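PDB 4H3T: CRISPR-associated protein, Cse1 family from Acidimicrobium ferrooxidans, which probably acts as the large subunit of a type I-E Cascade complex, helping it recognise foreign DNA during CRISPR interference. Local coordinates for residues A[33-36]-A[41-44]; A[248-253]-A[291-296]; A[417-422]-A[500-505]. The protein carries 1 engineered substitution. One frame throughout, in Å; residues are numbered along the deposited sequence.

How the interactions relate
Three separate contacts sample the two architectural parts of this Cse1 protein. Interaction 1, early in the chain, packs a short helix against an edge strand of a small antiparallel sheet; interaction 2 closes a loop over the first turn of a helix beside a mixed sheet. Their centres are 30 Å apart, with about 16 Å between nearest atoms, so they do not touch. Interaction 3 belongs to the C-terminal helical bundle, on the far side of the chain's centre from both, with its centre 52 Å from that of interaction 1 and 53 Å from that of interaction 2. Interaction 1 bridges segments five residues apart, interactions 2 and 3 segments 38 and 78 residues apart.

Interaction 1: residues A[33-36]-A[41-44]; sequences RDIF and TIVG
Ile42 reaches across to Ile35 and to the backbone of the helix that carries it, and nearly all of the meeting is done by the tip of its longer branch. At CB the side chain already points toward residues 33-36, yet CB itself lies too far back to touch them. The next atom, CG1, is placed opposite the carbonyl carbon (chi1 -65°), and it too is a spacer: its separation from Ile35 CG1 is 5.7 Å. From there the chain runs on extended, chi2 168°, and CD1 arrives at the helix. This methyl stands 4.3 Å from Ile35 CG1 as an apolar contact, and Ile42 CD1 lies equally far, 4.3 Å, from Ile35 O. It also skirts the preceding carbonyl, with Ile42 CD1 4.4 Å from Asp34 O, so one methyl rests where side chain and main chain of the helix come together. Helix 32-37 connects strand 27-30 to strand 42-45, the two outer strands of a three-stranded antiparallel sheet whose middle strand is 18-22. The outer strands run parallel to each other, and the connection is a beta-alpha-beta crossover that passes over the central strand. Just beyond Ile42 a classic beta bulge sets Val43 and Gly44 together opposite Arg21 of strand 18-22. Both isoleucines are buried and share a neighbour in Leu210 of helix 210-217, while strand 18-22 supplies Leu18 against Ile35 and Val20 and Phe22 against Ile42.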
# COMPACT_ATOMS: atom_id res chain seq x y z
N ARG A 33 7.18 -9.25 -21.77
CA ARG A 33 6.84 -8.84 -23.10
C ARG A 33 5.31 -8.82 -23.25
O ARG A 33 4.76 -7.80 -23.66
CB ARG A 33 7.52 -9.73 -24.16
CG ARG A 33 7.34 -9.15 -25.55
CD ARG A 33 6.64 -10.11 -26.47
NE ARG A 33 6.52 -9.57 -27.83
CZ ARG A 33 5.50 -9.80 -28.64
NH1 ARG A 33 4.48 -10.55 -28.23
NH2 ARG A 33 5.47 -9.26 -29.86
N ASP A 34 4.63 -9.91 -22.89
CA ASP A 34 3.17 -10.00 -22.98
C ASP A 34 2.44 -9.07 -22.02
O ASP A 34 1.39 -8.57 -22.37
CB ASP A 34 2.68 -11.45 -22.78
CG ASP A 34 2.79 -12.24 -24.07
OD1 ASP A 34 3.06 -11.62 -25.13
OD2 ASP A 34 2.64 -13.48 -24.03
N ILE A 35 2.98 -8.77 -20.88
CA ILE A 35 2.27 -7.86 -19.98
C ILE A 35 2.15 -6.43 -20.64
O ILE A 35 1.15 -5.75 -20.43
CB ILE A 35 2.87 -7.87 -18.54
CG1 ILE A 35 1.74 -7.66 -17.50
CG2 ILE A 35 3.99 -6.90 -18.38
CD1 ILE A 35 2.11 -7.61 -16.10
N PHE A 36 3.08 -6.04 -21.50
CA PHE A 36 3.03 -4.78 -22.22
C PHE A 36 2.20 -4.91 -23.48
O PHE A 36 1.31 -4.13 -23.71
CB PHE A 36 4.47 -4.31 -22.55
CG PHE A 36 5.03 -3.61 -21.35
CD1 PHE A 36 4.66 -2.31 -21.06
CD2 PHE A 36 5.92 -4.25 -20.49
CE1 PHE A 36 5.15 -1.67 -19.95
CE2 PHE A 36 6.37 -3.63 -19.34
CZ PHE A 36 6.00 -2.33 -19.09
N THR A 41 -5.80 -5.64 -22.70
CA THR A 41 -6.72 -6.81 -22.62
C THR A 41 -6.75 -7.36 -21.18
O THR A 41 -7.49 -8.29 -20.88
CB THR A 41 -6.28 -7.94 -23.60
OG1 THR A 41 -5.14 -8.63 -23.08
CG2 THR A 41 -6.01 -7.45 -25.00
N ILE A 42 -5.90 -6.80 -20.30
CA ILE A 42 -5.75 -7.25 -18.91
C ILE A 42 -6.45 -6.32 -17.98
O ILE A 42 -6.33 -5.11 -18.15
CB ILE A 42 -4.22 -7.35 -18.60
CG1 ILE A 42 -3.58 -8.46 -19.50
CG2 ILE A 42 -3.93 -7.57 -17.15
CD1 ILE A 42 -2.01 -8.47 -19.52
N VAL A 43 -7.17 -6.87 -17.01
CA VAL A 43 -7.83 -6.11 -15.94
C VAL A 43 -6.76 -5.57 -15.02
O VAL A 43 -6.70 -4.36 -14.72
CB VAL A 43 -8.87 -6.97 -15.15
CG1 VAL A 43 -9.46 -6.21 -13.93
CG2 VAL A 43 -10.01 -7.39 -16.07
N GLY A 44 -5.90 -6.46 -14.58
CA GLY A 44 -4.82 -6.12 -13.67
C GLY A 44 -4.10 -7.32 -13.14
O GLY A 44 -4.33 -8.44 -13.59

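Interaction 2: residues A[248-253]-A[291-296]; sequences MRAPDG and RRAARD
This is a small, buried apolar contact between a loop and a helix, made where the chain leaves strand 248-249 and passes the first turn of helix 291-297. Its centre is a pair of alanines. Ala250 and Ala293 direct their CB bonds at each other, and the two CB methyls meet at 3.4 Å, closer than usual van der Waals contact. The backbones come correspondingly near, with Ala250 CA 5.4 Å from Ala293 CA; small side chains on both sides permit such an approach. The methyl of Ala293 also lies 4.0 Å from Ala250 CA. Next to Ala250 stands the ring of Pro251, which touches through its CD carbon, 4.0 Å from Ala293 CB. Thus one methyl of the helix is received by two successive loop residues, and the contact is carried by carbon atoms alone. The backbone N of Ala293 is meanwhile occupied by the carboxylate of Asp290, just before the helix.

Strand 248-249 runs parallel to strand 275-289, and Arg249 exchanges backbone hydrogen bonds with Glu288 and Asp290, which holds the loop beside the start of the helix. Val289 of that long strand touches both Pro251 and Ala294. Pro251 packs further on Trp260 and on Leu257 of helix 254-257, for which Gly253 is the N-cap.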
# COMPACT_ATOMS: atom_id res chain seq x y z
N MSE A 248 24.70 3.64 1.00
CA MSE A 248 23.53 4.50 1.11
C MSE A 248 23.69 5.48 -0.06
O MSE A 248 24.75 6.07 -0.18
CB MSE A 248 23.37 5.25 2.43
CG MSE A 248 22.15 6.22 2.33
SE MSE A 248 21.78 7.21 3.88
CE MSE A 248 20.91 5.77 4.86
N ARG A 249 22.66 5.65 -0.89
CA ARG A 249 22.71 6.45 -2.12
C ARG A 249 21.36 7.08 -2.38
O ARG A 249 20.32 6.45 -2.16
CB ARG A 249 23.06 5.47 -3.30
CG ARG A 249 23.12 6.04 -4.66
CD ARG A 249 23.82 5.09 -5.63
NE ARG A 249 23.00 3.96 -6.09
CZ ARG A 249 22.01 4.07 -6.98
NH1 ARG A 249 21.65 5.25 -7.45
NH2 ARG A 249 21.33 2.99 -7.36
N ALA A 250 21.39 8.26 -2.97
CA ALA A 250 20.19 8.95 -3.45
C ALA A 250 19.77 8.34 -4.78
O ALA A 250 20.58 8.26 -5.68
CB ALA A 250 20.46 10.45 -3.62
N PRO A 251 18.50 7.98 -4.99
CA PRO A 251 18.11 7.47 -6.33
C PRO A 251 18.19 8.55 -7.41
O PRO A 251 17.95 9.70 -7.11
CB PRO A 251 16.70 6.91 -6.12
CG PRO A 251 16.24 7.42 -4.80
CD PRO A 251 17.38 8.00 -4.04
N ASP A 252 18.57 8.18 -8.65
CA ASP A 252 18.68 9.13 -9.76
C ASP A 252 17.32 9.57 -10.28
O ASP A 252 17.20 10.57 -10.96
CB ASP A 252 19.47 8.49 -10.91
CG ASP A 252 20.90 8.15 -10.54
OD1 ASP A 252 21.44 8.75 -9.55
OD2 ASP A 252 21.48 7.26 -11.21
N GLY A 253 16.33 8.74 -10.04
CA GLY A 253 14.97 8.95 -10.49
C GLY A 253 14.13 7.72 -10.21
O GLY A 253 14.57 6.76 -9.52
N ARG A 291 16.66 8.76 2.34
CA ARG A 291 15.25 9.07 2.60
C ARG A 291 14.88 10.52 2.25
O ARG A 291 13.76 10.74 1.76
CB ARG A 291 14.90 8.75 4.06
CG ARG A 291 15.02 7.23 4.34
CD ARG A 291 14.84 6.87 5.81
NE ARG A 291 14.70 5.41 5.96
CZ ARG A 291 14.29 4.78 7.05
NH1 ARG A 291 13.92 5.47 8.12
NH2 ARG A 291 14.23 3.47 7.09
N ARG A 292 15.85 11.46 2.34
CA ARG A 292 15.64 12.86 1.93
C ARG A 292 15.45 12.93 0.43
O ARG A 292 14.51 13.58 -0.04
CB ARG A 292 16.82 13.75 2.35
CG ARG A 292 16.67 15.24 2.00
CD ARG A 292 17.91 15.88 1.36
NE ARG A 292 17.90 15.81 -0.11
CZ ARG A 292 18.64 15.00 -0.88
NH1 ARG A 292 19.49 14.13 -0.33
NH2 ARG A 292 18.54 15.06 -2.20
N ALA A 293 16.34 12.27 -0.33
CA ALA A 293 16.21 12.25 -1.79
C ALA A 293 14.95 11.50 -2.25
O ALA A 293 14.37 11.90 -3.24
CB ALA A 293 17.45 11.61 -2.41
N ALA A 294 14.48 10.45 -1.52
CA ALA A 294 13.29 9.68 -1.92
C ALA A 294 12.03 10.56 -2.00
O ALA A 294 11.18 10.35 -2.88
CB ALA A 294 13.04 8.53 -0.92
N ARG A 295 11.92 11.54 -1.09
CA ARG A 295 10.78 12.43 -1.04
C ARG A 295 10.66 13.24 -2.35
O ARG A 295 9.55 13.41 -2.87
CB ARG A 295 10.87 13.31 0.22
CG ARG A 295 9.97 14.47 0.21
CD ARG A 295 9.82 15.07 1.59
NE ARG A 295 9.05 16.29 1.50
CZ ARG A 295 9.50 17.49 1.14
NH1 ARG A 295 10.78 17.67 0.83
NH2 ARG A 295 8.68 18.52 1.11
N ASP A 296 11.77 13.62 -2.94
CA ASP A 296 11.75 14.34 -4.22
C ASP A 296 11.41 13.43 -5.39
O ASP A 296 10.92 13.91 -6.40
CB ASP A 296 13.11 14.98 -4.50
CG ASP A 296 13.49 16.13 -3.54
OD1 ASP A 296 12.56 16.75 -2.93
OD2 ASP A 296 14.71 16.39 -3.37

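Interaction 3: residues A[417-422]-A[500-505]; sequences GYVAEA and SRELAQ
Val419 pushes one methyl against the base of Glu502, and this is the tight spot between helix 417-420 and the C-terminal end of helix 481-504. CG1 lies anti to the backbone N (chi1 165°), which swings it across the gap until Val419 CG1 stands 3.4 Å from Glu502 CB. The two side chains cross obliquely, and between Val419 and Glu502 the close approach is that of this methyl and the CB methylene. Beside it the packing is looser: Val419 CG1 approaches Leu503 CG only to 4.2 Å, the leucine bringing its branch point near although its CB does not point at the valine. Helix 511-532 extends the apolar patch with Phe521 on Val419, while Leu455 of helix 445-473 lies against Glu502. These long helices form the C-terminal bundle familiar from Cse1 proteins.

Away from Val419, Glu502 turns to charge. Its chain bends at chi2 (-70°), and OE2 accepts from Arg501 NH2 at 2.7 Å through its anti lone pair, with an N-H...O angle of 159° and the oxygen close to the guanidinium plane. Arg501, an exposed residue, has a second salt bridge, from NH1 to Glu458. Glu502 thus serves both sides, its CB lending carbon surface to the buried valine and its carboxylate pairing with arginine, an ion pair that probably favours the charged form of the acid.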
# COMPACT_ATOMS: atom_id res chain seq x y z
N GLY A 417 -20.84 4.28 22.71
CA GLY A 417 -20.11 3.87 23.89
C GLY A 417 -20.97 3.94 25.16
O GLY A 417 -20.78 3.14 26.05
N TYR A 418 -21.89 4.92 25.26
CA TYR A 418 -22.77 5.07 26.44
C TYR A 418 -23.70 3.87 26.57
O TYR A 418 -24.02 3.48 27.65
CB TYR A 418 -23.57 6.34 26.28
CG TYR A 418 -22.70 7.55 26.30
CD1 TYR A 418 -21.98 7.89 27.44
CD2 TYR A 418 -22.57 8.36 25.17
CE1 TYR A 418 -21.16 9.00 27.47
CE2 TYR A 418 -21.74 9.48 25.18
CZ TYR A 418 -21.06 9.81 26.35
OH TYR A 418 -20.23 10.92 26.43
N VAL A 419 -24.07 3.23 25.47
CA VAL A 419 -24.91 2.03 25.48
C VAL A 419 -24.01 0.82 25.79
O VAL A 419 -24.42 -0.07 26.54
CB VAL A 419 -25.68 1.90 24.12
CG1 VAL A 419 -26.28 0.50 23.95
CG2 VAL A 419 -26.75 2.97 24.03
N ALA A 420 -22.81 0.75 25.18
CA ALA A 420 -21.89 -0.39 25.38
C ALA A 420 -21.53 -0.56 26.86
O ALA A 420 -21.40 -1.66 27.37
CB ALA A 420 -20.63 -0.18 24.58
N GLU A 421 -21.37 0.54 27.54
CA GLU A 421 -20.97 0.50 28.94
C GLU A 421 -22.14 0.28 29.92
O GLU A 421 -21.89 0.19 31.14
CB GLU A 421 -20.22 1.78 29.29
CG GLU A 421 -21.09 3.00 29.45
CD GLU A 421 -20.28 4.25 29.65
OE1 GLU A 421 -19.04 4.19 29.52
OE2 GLU A 421 -20.89 5.30 29.95
N ALA A 422 -23.41 0.32 29.44
CA ALA A 422 -24.57 0.22 30.31
C ALA A 422 -24.53 -1.02 31.20
O ALA A 422 -24.90 -0.94 32.36
CB ALA A 422 -25.87 0.21 29.48
N SER A 500 -30.47 -0.51 20.04
CA SER A 500 -31.64 -1.31 20.44
C SER A 500 -31.26 -2.75 20.79
O SER A 500 -31.73 -3.27 21.80
CB SER A 500 -32.72 -1.30 19.36
OG SER A 500 -33.28 -0.00 19.39
N ARG A 501 -30.40 -3.38 19.99
CA ARG A 501 -29.97 -4.74 20.32
C ARG A 501 -29.25 -4.81 21.69
O ARG A 501 -29.55 -5.66 22.52
CB ARG A 501 -29.05 -5.28 19.23
CG ARG A 501 -28.64 -6.71 19.46
CD ARG A 501 -27.45 -7.02 18.57
NE ARG A 501 -26.24 -6.38 19.11
CZ ARG A 501 -25.06 -6.34 18.50
NH1 ARG A 501 -24.90 -6.87 17.30
NH2 ARG A 501 -24.04 -5.75 19.10
N GLU A 502 -28.34 -3.90 21.92
CA GLU A 502 -27.57 -3.88 23.19
C GLU A 502 -28.44 -3.59 24.40
O GLU A 502 -28.28 -4.23 25.44
CB GLU A 502 -26.44 -2.82 23.08
CG GLU A 502 -25.35 -3.24 22.12
CD GLU A 502 -24.52 -4.40 22.62
OE1 GLU A 502 -24.37 -4.57 23.86
OE2 GLU A 502 -24.08 -5.20 21.77
N LEU A 503 -29.38 -2.63 24.28
CA LEU A 503 -30.30 -2.31 25.37
C LEU A 503 -31.18 -3.51 25.69
O LEU A 503 -31.40 -3.80 26.85
CB LEU A 503 -31.16 -1.10 25.04
CG LEU A 503 -30.39 0.21 24.86
CD1 LEU A 503 -31.27 1.28 24.12
CD2 LEU A 503 -29.85 0.72 26.22
N ALA A 504 -31.64 -4.24 24.69
CA ALA A 504 -32.52 -5.40 24.94
C ALA A 504 -31.77 -6.55 25.68
O ALA A 504 -32.41 -7.42 26.22
CB ALA A 504 -33.10 -5.91 23.59
N GLN A 505 -30.45 -6.57 25.67
CA GLN A 505 -29.67 -7.61 26.35
C GLN A 505 -29.38 -7.29 27.82
O GLN A 505 -28.84 -8.14 28.51
CB GLN A 505 -28.34 -7.80 25.65
CG GLN A 505 -28.47 -8.38 24.22
CD GLN A 505 -28.00 -9.82 24.15
OE1 GLN A 505 -28.38 -10.69 24.96
NE2 GLN A 505 -27.14 -10.12 23.16